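Local structure of DNA polymerase II large subunit (Pyrococcus horikoshii, 7OEC) at residues A[24-28]-A[148-152]; A[114-120]-A[132-138]; A[119-123]-A[160-166]. The protein is an intein, which probably excises itself from the DNA polymerase II large subunit precursor by protein splicing and rejoins the flanking host segments. The protein carries 2 engineered substitutions. The contacts are given in a common frame with arbitrary orientation. Where two conformers were deposited one is given. Residues are numbered along the deposited sequence.

In the fold
After three short strands the chain forms helix 24-29, which packs on strand 147-153, more than a hundred residues later; contact 1 closes that long loop. Inside it lies contact 2, nested, where segment 114-120 and strand 130-141 close a hairpin in the four-stranded sheet. Contact 3 starts from strand 119-123, whose first residues, Ile119 and Ile120, also belong to contact 2, and ends at the hairpin 158-161/165-168, so its loop crosses that of contact 1. Contacts 2 and 3 touch, with centres about 12 Å apart; contact 1 lies on the opposite side of the chain's centre, its centre about 25 Å from that of contact 2 and 17 Å from that of contact 3.

Contact 1 of 3, residues A[24-28]-A[148-152]; sequences LKELY and VFSLN
One helical turn, Leu24 to Tyr28, is laid obliquely over the extended strand 148-152, with 304 Å² buried, both sides summed. The local axes approach to 8.5 Å, with 62° between their N-to-C directions, and the helix is closed by Tyr28 N to Leu24 O at 2.9 Å. The nearest CA atoms are those of Leu24 and Phe149, 6.3 Å apart. Two strand residues point toward the helix, Phe149 and Leu151, and each fills a different hollow.

Phe149 (chi1 m, chi2 83°) is the larger bump, received by the surface of Leu24, Lys25 and Tyr28. Its CB meets Leu24 CB at 3.9 Å. The ring presents one face to Lys25 CA, a CH-pi contact 4.2 Å from the centroid and only 14° off the ring normal, while its CZ reaches Lys25 CG at 4.0 Å. On the Tyr28 side, Phe149 CE2 lies 3.8 Å from Tyr28 CB, and the Phe149 edge is turned to the Tyr28 face in an offset edge-to-face pair, centroids 5.7 Å apart and planes at 65°.

In the curled, all-beta Hint-type splicing domain of this intein, the contact brings the short helix 24-29 against strand 147-153, which itself pairs with strands 5-6 and 61-74. Tyr28 (chi1 t) also packs on Val70 and Lys72 of strand 61-74, and its hydroxyl is hydrogen-bonded to Glu34.

Leu151 (p, t) makes the second bump, forked between two leucines: its CD2 is 4.3 Å from Leu24 CD2 (Leu24 m, t), and its CD1 is 4.1 Å from Leu27 CD2 (Leu27 t, p).

Contact 2 of 3, residues A[114-120]-A[132-138]; sequences VREGNII and KVAVKKI
Val135, Glu116 and Ile120 carry the largest buried areas here. Val135 is held by its backbone at the mouth of a type II beta turn, Arg115 to Asn118: Gly117 N donates to Val135 O at 2.8 Å, and Val135 N to Asn118 O at 2.8 Å. The turn is closed by Asn118 N to Arg115 O (3.0 Å) and by Arg115 N to Asn118 OD1 (3.0 Å). Gly117 adopts phi/psi 93/-14, where a CB would jam against the preceding carbonyl. With chi1 t, Val135 sets CG2 4.2 Å from Val114 CG1 and 3.8 Å from Ile120 CG1.

Ile120 (m, m) forms an antiparallel hydrogen-bonded pair with Val133, CA-CA 5.4 Å: Ile120 N to Val133 O is 2.8 Å and Val133 N to Ile120 O 2.9 Å. One step nearer the turn, Ile119 and Ala134 form a non-hydrogen-bonded pair, CA-CA 4.5 Å.

Glu116 (m, t) lies along strand 130-141, its CD 3.4 Å from Lys136 O, while its N is 3.7 Å from Ile138 CD1. There Lys136 and Lys137 both face Glu83 in a classic beta bulge.

This is the hairpin of strands 119-123 and 130-141 in an antiparallel four-stranded sheet. Since all four hydrogen bonds between the segments are main chain to main chain, the register is set by the backbone, and the side chains add mainly apolar packing.

Contact 3 of 3, residues A[119-123]-A[160-166]; sequences IIIII and IINENIV
Three direct hydrogen bonds join the segments. Val166 N donates to Ile121 O at 2.9 Å with a nearly straight angle of 174°, Ile123 N to Asn164 O at 2.9 Å and 152°, and the side chain of Asn164 (chi1 m, chi2 11°) sends ND2 to Ile123 O at 2.8 Å and 150°. Asn164 thus serves Ile123 twice, accepting through its main chain and donating through its side-chain amide, ND2. A water extends the seam, accepting from Ile121 N at 3.0 Å and donating to Val166 O at 2.9 Å.

Between the two main-chain bonds, Ile122 and Ile165 make a single backbone bridge, CA-CA 4.5 Å, with Ile121 and Val166 next at 5.6 Å, so residue numbers rise on one segment as they fall on the other. Ile122 CA also comes within 3.1 Å of Asn164 O, a CA-H...O contact.

Packing surrounds this seam. Ile123 (m, m) places CG1 3.7 Å from Val166 CG2 and 4.3 Å from Ile160 CD1; Ile121 CG2 meets Val166 CG2 at 4.1 Å. Ile165, whose CA-to-CB bond points away, still offers CG2 to Ile120 CG2 at 3.7 Å and CG1 to Ile122 CG2 at 3.8 Å.

Asn164 lies in the turn between strands 158-161 and 165-168. Ile161 N bonds Ile165 O (2.8 Å) and Ile165 N bonds Ile161 O (2.9 Å); Glu163 centres an inverse gamma turn, and Asn164, at phi/psi 65/35, joins Ile165 in facing Ile161. The arrangement is a G1-bulged beta hairpin docked on edge strand 119-123, consistent with the all-beta Hint fold of intein splicing domains.

Contact 1 of 3, residues A[24-28]-A[148-152]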
ATOM      1  N   LEU A  24      -7.343   4.448   2.838  1.00 19.07           N
ATOM      2  CA  LEU A  24      -7.658   4.289   1.425  1.00 19.09           C
ATOM      3  C   LEU A  24      -9.110   4.644   1.145  1.00 18.27           C
ATOM      4  O   LEU A  24      -9.427   5.190   0.086  1.00 20.10           O
ATOM      5  CB  LEU A  24      -7.361   2.866   0.985  1.00 20.85           C
ATOM      6  CG  LEU A  24      -5.940   2.565   0.626  1.00 25.04           C
ATOM      7  CD1 LEU A  24      -5.798   1.156   0.322  1.00 27.13           C
ATOM      8  CD2 LEU A  24      -5.594   3.331  -0.580  1.00 31.24           C
ATOM      9  N   LYS A  25     -10.014   4.315   2.059  1.00 18.60           N
ATOM     10  CA  LYS A  25     -11.396   4.761   1.892  1.00 19.41           C
ATOM     11  C   LYS A  25     -11.505   6.294   1.843  1.00 19.98           C
ATOM     12  O   LYS A  25     -12.216   6.861   0.990  1.00 21.07           O
ATOM     13  CB  LYS A  25     -12.271   4.140   2.975  1.00 24.84           C
ATOM     14  CG  LYS A  25     -13.756   4.478   2.783  1.00 31.05           C
ATOM     15  CD  LYS A  25     -14.614   3.726   3.781  1.00 39.58           C
ATOM     16  CE  LYS A  25     -15.929   4.471   3.986  1.00 46.54           C
ATOM     17  NZ  LYS A  25     -16.639   4.078   5.292  1.00 53.90           N
ATOM     18  N   GLU A  26     -10.799   6.995   2.750  1.00 19.60           N
ATOM     19  CA  GLU A  26     -10.778   8.463   2.726  1.00 20.21           C
ATOM     20  C   GLU A  26     -10.144   8.975   1.441  1.00 19.19           C
ATOM     21  O   GLU A  26     -10.611   9.956   0.838  1.00 21.16           O
ATOM     22  CB  GLU A  26      -9.991   9.023   3.917  1.00 23.22           C
ATOM     23  CG  GLU A  26     -10.651   8.812   5.238  1.00 30.85           C
ATOM     24  CD  GLU A  26      -9.760   9.287   6.416  1.00 36.35           C
ATOM     25  OE1 GLU A  26      -8.482   9.136   6.423  1.00 31.32           O
ATOM     26  OE2 GLU A  26     -10.381   9.808   7.355  1.00 45.90           O
ATOM     27  N   LEU A  27      -9.077   8.310   1.000  1.00 19.10           N
ATOM     28  CA  LEU A  27      -8.437   8.702  -0.251  1.00 18.68           C
ATOM     29  C   LEU A  27      -9.425   8.609  -1.411  1.00 18.56           C
ATOM     30  O   LEU A  27      -9.522   9.524  -2.235  1.00 19.35           O
ATOM     31  CB  LEU A  27      -7.192   7.844  -0.503  1.00 19.84           C
ATOM     32  CG  LEU A  27      -6.387   8.161  -1.772  1.00 20.92           C
ATOM     33  CD1 LEU A  27      -5.813   9.549  -1.612  1.00 24.45           C
ATOM     34  CD2 LEU A  27      -5.328   7.149  -2.007  1.00 25.67           C
ATOM     35  N   TYR A  28     -10.165   7.508  -1.485  1.00 18.92           N
ATOM     36  CA  TYR A  28     -11.163   7.338  -2.528  1.00 18.94           C
ATOM     37  C   TYR A  28     -12.153   8.494  -2.509  1.00 19.86           C
ATOM     38  O   TYR A  28     -12.541   9.010  -3.563  1.00 22.62           O
ATOM     39  CB  TYR A  28     -11.842   5.970  -2.325  1.00 19.98           C
ATOM     40  CG  TYR A  28     -12.831   5.649  -3.405  1.00 20.00           C
ATOM     41  CD1 TYR A  28     -12.416   5.205  -4.642  1.00 20.67           C
ATOM     42  CD2 TYR A  28     -14.166   5.814  -3.177  1.00 22.03           C
ATOM     43  CE1 TYR A  28     -13.295   4.963  -5.608  1.00 23.85           C
ATOM     44  CE2 TYR A  28     -15.079   5.553  -4.133  1.00 24.92           C
ATOM     45  CZ  TYR A  28     -14.631   5.137  -5.367  1.00 25.05           C
ATOM     46  OH  TYR A  28     -15.502   4.888  -6.398  1.00 31.01           O
ATOM     47  N   VAL A 148     -13.020  -3.405  -1.330  1.00 19.64           N
ATOM     48  CA  VAL A 148     -11.593  -3.199  -1.124  1.00 19.44           C
ATOM     49  C   VAL A 148     -11.162  -2.095  -2.091  1.00 19.01           C
ATOM     50  O   VAL A 148     -11.898  -1.717  -3.002  1.00 20.31           O
ATOM     51  CB  VAL A 148     -10.794  -4.501  -1.345  1.00 21.09           C
ATOM     52  CG1 VAL A 148     -11.059  -5.428  -0.193  1.00 21.15           C
ATOM     53  CG2 VAL A 148     -11.110  -5.148  -2.673  1.00 22.92           C
ATOM     54  N   PHE A 149      -9.963  -1.560  -1.857  1.00 17.70           N
ATOM     55  CA  PHE A 149      -9.543  -0.316  -2.488  1.00 17.48           C
ATOM     56  C   PHE A 149      -8.136  -0.407  -3.037  1.00 18.07           C
ATOM     57  O   PHE A 149      -7.297  -1.146  -2.524  1.00 18.89           O
ATOM     58  CB  PHE A 149      -9.576   0.839  -1.490  1.00 19.15           C
ATOM     59  CG  PHE A 149     -10.981   1.150  -1.015  1.00 18.57           C
ATOM     60  CD1 PHE A 149     -11.551   0.426   0.000  1.00 19.36           C
ATOM     61  CD2 PHE A 149     -11.719   2.184  -1.592  1.00 19.41           C
ATOM     62  CE1 PHE A 149     -12.778   0.716   0.441  1.00 21.92           C
ATOM     63  CE2 PHE A 149     -12.959   2.498  -1.144  1.00 22.41           C
ATOM     64  CZ  PHE A 149     -13.514   1.747  -0.152  1.00 22.87           C
ATOM     65  N   SER A 150      -7.870   0.356  -4.088  0.54 19.19           N
ATOM     66  CA  SER A 150      -6.520   0.406  -4.623  0.54 21.28           C
ATOM     67  C   SER A 150      -6.293   1.778  -5.228  0.54 20.12           C
ATOM     68  O   SER A 150      -7.163   2.651  -5.196  0.54 21.78           O
ATOM     69  CB  SER A 150      -6.264  -0.684  -5.672  0.54 26.87           C
ATOM     70  OG  SER A 150      -4.864  -0.873  -5.909  0.54 29.04           O
ATOM     71  N   LEU A 151      -5.114   1.949  -5.803  1.00 19.22           N
ATOM     72  CA  LEU A 151      -4.774   3.184  -6.480  1.00 19.98           C
ATOM     73  C   LEU A 151      -3.697   2.882  -7.491  1.00 20.21           C
ATOM     74  O   LEU A 151      -3.001   1.879  -7.398  1.00 22.32           O
ATOM     75  CB  LEU A 151      -4.248   4.282  -5.558  1.00 20.66           C
ATOM     76  CG  LEU A 151      -2.899   4.074  -4.907  1.00 24.23           C
ATOM     77  CD1 LEU A 151      -2.408   5.349  -4.335  1.00 32.11           C
ATOM     78  CD2 LEU A 151      -2.893   2.965  -3.891  1.00 29.35           C
ATOM     79  N   ASN A 152      -3.565   3.767  -8.455  1.00 20.91           N
ATOM     80  CA  ASN A 152      -2.453   3.717  -9.390  0.60 22.89           C
ATOM     81  C   ASN A 152      -1.641   4.982  -9.214  1.00 25.43           C
ATOM     82  O   ASN A 152      -2.155   6.092  -9.385  1.00 27.68           O
ATOM     83  CB  ASN A 152      -2.871   3.624 -10.853  0.60 25.14           C
ATOM     84  CG  ASN A 152      -1.627   3.507 -11.814  0.60 26.57           C
ATOM     85  OD1 ASN A 152      -0.618   2.834 -11.512  0.60 28.69           O
ATOM     86  ND2 ASN A 152      -1.722   4.141 -12.966  0.60 31.33           N
TER

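Contact 2 of 3, residues A[114-120]-A[132-138]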
ATOM      1  N   VAL A 114       4.822 -14.869   0.554  1.00 20.02           N
ATOM      2  CA  VAL A 114       5.653 -14.303   1.606  1.00 19.58           C
ATOM      3  C   VAL A 114       5.731 -15.309   2.743  1.00 22.10           C
ATOM      4  O   VAL A 114       4.760 -16.030   3.023  1.00 23.92           O
ATOM      5  CB  VAL A 114       5.054 -12.958   2.064  1.00 20.49           C
ATOM      6  CG1 VAL A 114       5.849 -12.352   3.240  1.00 20.40           C
ATOM      7  CG2 VAL A 114       5.059 -11.942   0.915  1.00 20.27           C
ATOM      8  N   ARG A 115       6.888 -15.353   3.416  1.00 21.94           N
ATOM      9  CA  ARG A 115       7.132 -16.288   4.502  1.00 22.92           C
ATOM     10  C   ARG A 115       7.554 -15.556   5.763  1.00 22.75           C
ATOM     11  O   ARG A 115       8.181 -14.492   5.707  1.00 22.18           O
ATOM     12  CB  ARG A 115       8.239 -17.277   4.140  1.00 27.11           C
ATOM     13  CG  ARG A 115       7.862 -18.201   2.921  1.00 33.48           C
ATOM     14  CD  ARG A 115       6.708 -19.140   3.321  1.00 39.07           C
ATOM     15  NE  ARG A 115       6.161 -19.963   2.235  1.00 42.23           N
ATOM     16  CZ  ARG A 115       5.025 -19.725   1.562  1.00 41.44           C
ATOM     17  NH1 ARG A 115       4.249 -18.662   1.822  1.00 35.61           N
ATOM     18  NH2 ARG A 115       4.646 -20.581   0.611  1.00 46.41           N
ATOM     19  N   GLU A 116       7.218 -16.154   6.902  1.00 22.92           N
ATOM     20  CA  GLU A 116       7.762 -15.664   8.153  1.00 23.02           C
ATOM     21  C   GLU A 116       9.283 -15.581   8.037  1.00 22.33           C
ATOM     22  O   GLU A 116       9.940 -16.488   7.506  1.00 23.82           O
ATOM     23  CB  GLU A 116       7.378 -16.579   9.311  1.00 27.22           C
ATOM     24  CG  GLU A 116       5.987 -16.419   9.765  1.00 33.72           C
ATOM     25  CD  GLU A 116       5.664 -17.401  10.908  1.00 43.02           C
ATOM     26  OE1 GLU A 116       6.597 -18.036  11.472  1.00 47.62           O
ATOM     27  OE2 GLU A 116       4.480 -17.554  11.228  1.00 47.53           O
ATOM     28  N   GLY A 117       9.833 -14.482   8.556  1.00 21.93           N
ATOM     29  CA  GLY A 117      11.243 -14.214   8.500  1.00 21.94           C
ATOM     30  C   GLY A 117      11.669 -13.399   7.316  1.00 23.83           C
ATOM     31  O   GLY A 117      12.820 -12.941   7.292  1.00 27.78           O
ATOM     32  N   ASN A 118      10.809 -13.247   6.309  1.00 20.15           N
ATOM     33  CA  ASN A 118      11.133 -12.332   5.222  1.00 19.34           C
ATOM     34  C   ASN A 118      11.226 -10.912   5.793  1.00 18.31           C
ATOM     35  O   ASN A 118      10.563 -10.574   6.782  1.00 21.30           O
ATOM     36  CB  ASN A 118      10.068 -12.338   4.107  1.00 19.44           C
ATOM     37  CG  ASN A 118      10.062 -13.598   3.254  1.00 21.30           C
ATOM     38  OD1 ASN A 118       9.173 -13.738   2.413  1.00 22.69           O
ATOM     39  ND2 ASN A 118      11.016 -14.511   3.457  1.00 27.53           N
ATOM     40  N   ILE A 119      12.029 -10.061   5.152  1.00 19.10           N
ATOM     41  CA  ILE A 119      12.252  -8.691   5.623  1.00 18.10           C
ATOM     42  C   ILE A 119      11.368  -7.704   4.861  1.00 17.44           C
ATOM     43  O   ILE A 119      11.364  -7.684   3.627  1.00 18.71           O
ATOM     44  CB  ILE A 119      13.734  -8.297   5.480  1.00 19.39           C
ATOM     45  CG1 ILE A 119      14.605  -9.241   6.311  1.00 21.63           C
ATOM     46  CG2 ILE A 119      13.969  -6.817   5.824  1.00 22.43           C
ATOM     47  CD1 ILE A 119      14.393  -9.177   7.800  1.00 28.26           C
ATOM     48  N   ILE A 120      10.711  -6.817   5.608  1.00 18.09           N
ATOM     49  CA  ILE A 120       9.956  -5.680   5.093  1.00 16.39           C
ATOM     50  C   ILE A 120      10.716  -4.411   5.458  1.00 17.22           C
ATOM     51  O   ILE A 120      11.353  -4.344   6.519  1.00 18.04           O
ATOM     52  CB  ILE A 120       8.550  -5.664   5.738  1.00 18.76           C
ATOM     53  CG1 ILE A 120       7.777  -6.929   5.437  1.00 23.01           C
ATOM     54  CG2 ILE A 120       7.778  -4.427   5.383  1.00 20.02           C
ATOM     55  CD1 ILE A 120       7.378  -7.069   4.013  1.00 26.24           C
ATOM     56  N   LYS A 132      14.873  -2.287   8.525  1.00 23.05           N
ATOM     57  CA  LYS A 132      14.425  -3.651   8.264  1.00 22.13           C
ATOM     58  C   LYS A 132      13.666  -4.247   9.448  1.00 21.81           C
ATOM     59  O   LYS A 132      14.154  -4.233  10.590  1.00 25.54           O
ATOM     60  CB  LYS A 132      15.651  -4.536   8.055  1.00 24.74           C
ATOM     61  CG  LYS A 132      16.502  -4.164   6.866  1.00 26.69           C
ATOM     62  CD  LYS A 132      17.714  -5.134   6.741  1.00 34.10           C
ATOM     63  CE  LYS A 132      18.580  -4.751   5.536  1.00 40.59           C
ATOM     64  NZ  LYS A 132      19.783  -5.608   5.323  1.00 45.97           N
ATOM     65  N   VAL A 133      12.502  -4.832   9.160  1.00 20.10           N
ATOM     66  CA  VAL A 133      11.735  -5.567  10.161  1.00 19.26           C
ATOM     67  C   VAL A 133      11.316  -6.913   9.580  1.00 19.80           C
ATOM     68  O   VAL A 133      10.883  -7.005   8.428  1.00 20.92           O
ATOM     69  CB  VAL A 133      10.488  -4.811  10.702  1.00 23.06           C
ATOM     70  CG1 VAL A 133      10.908  -3.561  11.475  1.00 26.37           C
ATOM     71  CG2 VAL A 133       9.509  -4.491   9.615  1.00 24.12           C
ATOM     72  N   ALA A 134      11.405  -7.955  10.381  1.00 19.40           N
ATOM     73  CA  ALA A 134      11.016  -9.271   9.903  1.00 20.15           C
ATOM     74  C   ALA A 134       9.506  -9.518  10.012  1.00 20.64           C
ATOM     75  O   ALA A 134       8.830  -9.029  10.921  1.00 22.28           O
ATOM     76  CB  ALA A 134      11.764 -10.326  10.714  1.00 20.98           C
ATOM     77  N   VAL A 135       8.973 -10.302   9.070  1.00 19.97           N
ATOM     78  CA  VAL A 135       7.620 -10.836   9.199  1.00 19.52           C
ATOM     79  C   VAL A 135       7.628 -11.862  10.319  1.00 19.36           C
ATOM     80  O   VAL A 135       8.375 -12.848  10.270  1.00 22.64           O
ATOM     81  CB  VAL A 135       7.133 -11.470   7.888  1.00 19.97           C
ATOM     82  CG1 VAL A 135       5.751 -12.077   8.055  1.00 21.86           C
ATOM     83  CG2 VAL A 135       7.087 -10.439   6.762  1.00 21.57           C
ATOM     84  N   LYS A 136       6.761 -11.654  11.310  1.00 20.98           N
ATOM     85  CA  LYS A 136       6.702 -12.509  12.488  1.00 22.27           C
ATOM     86  C   LYS A 136       5.543 -13.493  12.419  1.00 22.70           C
ATOM     87  O   LYS A 136       5.678 -14.655  12.833  1.00 26.73           O
ATOM     88  CB  LYS A 136       6.615 -11.649  13.766  1.00 28.80           C
ATOM     89  CG  LYS A 136       6.600 -12.468  15.076  1.00 40.17           C
ATOM     90  CD  LYS A 136       6.575 -11.582  16.338  1.00 50.82           C
ATOM     91  CE  LYS A 136       5.302 -10.699  16.389  1.00 55.37           C
ATOM     92  NZ  LYS A 136       3.968 -11.437  16.223  1.00 55.45           N
ATOM     93  N   LYS A 137       4.440 -13.073  11.805  1.00 23.18           N
ATOM     94  CA  LYS A 137       3.273 -13.937  11.736  1.00 24.92           C
ATOM     95  C   LYS A 137       2.464 -13.585  10.508  1.00 22.01           C
ATOM     96  O   LYS A 137       2.365 -12.419  10.145  1.00 22.17           O
ATOM     97  CB  LYS A 137       2.372 -13.786  12.961  1.00 30.21           C
ATOM     98  CG  LYS A 137       1.312 -14.861  13.015  1.00 40.54           C
ATOM     99  CD  LYS A 137       0.444 -14.718  14.268  1.00 45.91           C
ATOM    100  CE  LYS A 137      -0.608 -15.845  14.374  1.00 50.23           C
ATOM    101  NZ  LYS A 137      -0.063 -17.125  14.985  1.00 53.93           N
ATOM    102  N   ILE A 138       1.875 -14.587   9.883  1.00 24.15           N
ATOM    103  CA  ILE A 138       1.043 -14.409   8.708  1.00 23.04           C
ATOM    104  C   ILE A 138      -0.289 -15.086   8.977  1.00 26.27           C
ATOM    105  O   ILE A 138      -0.331 -16.229   9.451  1.00 31.01           O
ATOM    106  CB  ILE A 138       1.707 -15.008   7.465  1.00 23.95           C
ATOM    107  CG1 ILE A 138       3.078 -14.373   7.311  1.00 25.18           C
ATOM    108  CG2 ILE A 138       0.833 -14.755   6.220  1.00 25.85           C
ATOM    109  CD1 ILE A 138       3.815 -14.897   6.110  1.00 29.13           C
TER

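Contact 3 of 3, residues A[119-123]-A[160-166]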
ATOM      1  N   ILE A 119      12.029 -10.061   5.152  1.00 19.10           N
ATOM      2  CA  ILE A 119      12.252  -8.691   5.623  1.00 18.10           C
ATOM      3  C   ILE A 119      11.368  -7.704   4.861  1.00 17.44           C
ATOM      4  O   ILE A 119      11.364  -7.684   3.627  1.00 18.71           O
ATOM      5  CB  ILE A 119      13.734  -8.297   5.480  1.00 19.39           C
ATOM      6  CG1 ILE A 119      14.605  -9.241   6.311  1.00 21.63           C
ATOM      7  CG2 ILE A 119      13.969  -6.817   5.824  1.00 22.43           C
ATOM      8  CD1 ILE A 119      14.393  -9.177   7.800  1.00 28.26           C
ATOM      9  N   ILE A 120      10.711  -6.817   5.608  1.00 18.09           N
ATOM     10  CA  ILE A 120       9.956  -5.680   5.093  1.00 16.39           C
ATOM     11  C   ILE A 120      10.716  -4.411   5.458  1.00 17.22           C
ATOM     12  O   ILE A 120      11.353  -4.344   6.519  1.00 18.04           O
ATOM     13  CB  ILE A 120       8.550  -5.664   5.738  1.00 18.76           C
ATOM     14  CG1 ILE A 120       7.777  -6.929   5.437  1.00 23.01           C
ATOM     15  CG2 ILE A 120       7.778  -4.427   5.383  1.00 20.02           C
ATOM     16  CD1 ILE A 120       7.378  -7.069   4.013  1.00 26.24           C
ATOM     17  N   ILE A 121      10.676  -3.409   4.582  1.00 16.91           N
ATOM     18  CA  ILE A 121      11.338  -2.134   4.822  1.00 16.90           C
ATOM     19  C   ILE A 121      10.309  -1.150   5.351  1.00 16.16           C
ATOM     20  O   ILE A 121       9.233  -0.983   4.765  1.00 17.90           O
ATOM     21  CB  ILE A 121      12.016  -1.611   3.534  1.00 18.83           C
ATOM     22  CG1 ILE A 121      13.074  -2.610   3.054  1.00 21.24           C
ATOM     23  CG2 ILE A 121      12.548  -0.207   3.707  1.00 21.71           C
ATOM     24  CD1 ILE A 121      14.122  -2.929   4.065  1.00 23.23           C
ATOM     25  N   ILE A 122      10.667  -0.453   6.417  1.00 18.25           N
ATOM     26  CA  ILE A 122       9.909   0.689   6.889  1.00 19.04           C
ATOM     27  C   ILE A 122      10.783   1.938   6.785  1.00 21.10           C
ATOM     28  O   ILE A 122      12.011   1.863   6.808  1.00 22.25           O
ATOM     29  CB  ILE A 122       9.429   0.421   8.318  1.00 24.91           C
ATOM     30  CG1 ILE A 122      10.608   0.225   9.214  1.00 30.39           C
ATOM     31  CG2 ILE A 122       8.427  -0.848   8.382  1.00 26.04           C
ATOM     32  CD1 ILE A 122      10.205   0.205  10.671  1.00 35.09           C
ATOM     33  N   ILE A 123      10.148   3.106   6.671  1.00 21.55           N
ATOM     34  CA  ILE A 123      10.849   4.382   6.520  1.00 22.21           C
ATOM     35  C   ILE A 123      10.709   5.199   7.798  1.00 23.98           C
ATOM     36  O   ILE A 123       9.597   5.380   8.303  1.00 26.07           O
ATOM     37  CB  ILE A 123      10.247   5.192   5.367  1.00 26.93           C
ATOM     38  CG1 ILE A 123      10.313   4.394   4.075  1.00 31.13           C
ATOM     39  CG2 ILE A 123      10.970   6.450   5.151  1.00 33.23           C
ATOM     40  CD1 ILE A 123      11.695   3.974   3.709  1.00 34.52           C
ATOM     41  N   ILE A 160       3.615   3.808   0.710  1.00 16.88           N
ATOM     42  CA  ILE A 160       4.078   3.718   2.090  1.00 16.35           C
ATOM     43  C   ILE A 160       2.842   3.665   2.973  1.00 15.76           C
ATOM     44  O   ILE A 160       2.076   4.632   3.035  1.00 18.27           O
ATOM     45  CB  ILE A 160       5.019   4.877   2.436  1.00 18.13           C
ATOM     46  CG1 ILE A 160       6.227   4.812   1.467  1.00 20.95           C
ATOM     47  CG2 ILE A 160       5.454   4.770   3.880  1.00 19.68           C
ATOM     48  CD1 ILE A 160       7.155   5.920   1.575  1.00 24.45           C
ATOM     49  N   ILE A 161       2.608   2.521   3.614  1.00 16.41           N
ATOM     50  CA  ILE A 161       1.313   2.262   4.225  1.00 15.94           C
ATOM     51  C   ILE A 161       1.428   1.988   5.717  1.00 15.37           C
ATOM     52  O   ILE A 161       2.465   1.595   6.237  1.00 17.20           O
ATOM     53  CB  ILE A 161       0.549   1.123   3.536  1.00 16.48           C
ATOM     54  CG1 ILE A 161       1.275  -0.197   3.660  1.00 17.29           C
ATOM     55  CG2 ILE A 161       0.199   1.534   2.083  1.00 19.62           C
ATOM     56  CD1 ILE A 161       0.397  -1.384   3.257  1.00 18.79           C
ATOM     57  N   ASN A 162       0.328   2.211   6.411  1.00 15.67           N
ATOM     58  CA  ASN A 162       0.223   1.921   7.832  1.00 17.21           C
ATOM     59  C   ASN A 162       1.432   2.528   8.544  1.00 17.87           C
ATOM     60  O   ASN A 162       1.668   3.733   8.383  1.00 19.27           O
ATOM     61  CB  ASN A 162      -0.012   0.444   8.056  1.00 17.21           C
ATOM     62  CG  ASN A 162      -1.337  -0.001   7.500  1.00 18.14           C
ATOM     63  OD1 ASN A 162      -2.169   0.821   7.131  1.00 19.94           O
ATOM     64  ND2 ASN A 162      -1.543  -1.302   7.423  1.00 20.46           N
ATOM     65  N   GLU A 163       2.152   1.762   9.362  1.00 18.14           N
ATOM     66  CA  GLU A 163       3.294   2.278  10.109  1.00 17.69           C
ATOM     67  C   GLU A 163       4.524   2.304   9.205  1.00 17.35           C
ATOM     68  O   GLU A 163       5.519   1.603   9.419  1.00 19.13           O
ATOM     69  CB  GLU A 163       3.535   1.436  11.352  1.00 19.58           C
ATOM     70  CG  GLU A 163       2.288   1.350  12.241  1.00 21.73           C
ATOM     71  CD  GLU A 163       1.445   0.067  12.047  1.00 22.96           C
ATOM     72  OE1 GLU A 163       1.557  -0.590  10.989  1.00 21.79           O
ATOM     73  OE2 GLU A 163       0.661  -0.288  12.990  1.00 25.26           O
ATOM     74  N   ASN A 164       4.432   3.147   8.171  1.00 17.39           N
ATOM     75  CA  ASN A 164       5.587   3.524   7.354  1.00 18.18           C
ATOM     76  C   ASN A 164       6.181   2.339   6.571  1.00 16.26           C
ATOM     77  O   ASN A 164       7.377   2.310   6.274  1.00 17.32           O
ATOM     78  CB  ASN A 164       6.654   4.244   8.195  1.00 18.36           C
ATOM     79  CG  ASN A 164       6.173   5.538   8.819  1.00 22.73           C
ATOM     80  OD1 ASN A 164       5.010   5.882   8.835  1.00 25.53           O
ATOM     81  ND2 ASN A 164       7.101   6.258   9.331  1.00 24.59           N
ATOM     82  N   ILE A 165       5.313   1.425   6.121  1.00 16.74           N
ATOM     83  CA  ILE A 165       5.713   0.188   5.458  1.00 15.34           C
ATOM     84  C   ILE A 165       5.805   0.398   3.956  1.00 14.62           C
ATOM     85  O   ILE A 165       4.835   0.815   3.327  1.00 16.09           O
ATOM     86  CB  ILE A 165       4.714  -0.930   5.790  1.00 15.89           C
ATOM     87  CG1 ILE A 165       4.801  -1.294   7.268  1.00 19.38           C
ATOM     88  CG2 ILE A 165       4.971  -2.128   4.912  1.00 16.68           C
ATOM     89  CD1 ILE A 165       3.527  -1.927   7.798  1.00 19.50           C
ATOM     90  N   VAL A 166       6.941   0.060   3.359  1.00 15.49           N
ATOM     91  CA  VAL A 166       7.085   0.170   1.909  1.00 17.01           C
ATOM     92  C   VAL A 166       6.465  -1.061   1.263  1.00 15.79           C
ATOM     93  O   VAL A 166       6.825  -2.196   1.604  1.00 17.00           O
ATOM     94  CB  VAL A 166       8.563   0.280   1.511  1.00 18.67           C
ATOM     95  CG1 VAL A 166       8.727   0.296  -0.040  1.00 20.48           C
ATOM     96  CG2 VAL A 166       9.165   1.522   2.094  1.00 20.07           C
TER
HETATM   97  O   HOH W   1       9.252  -3.660   2.007  1.00 19.05           O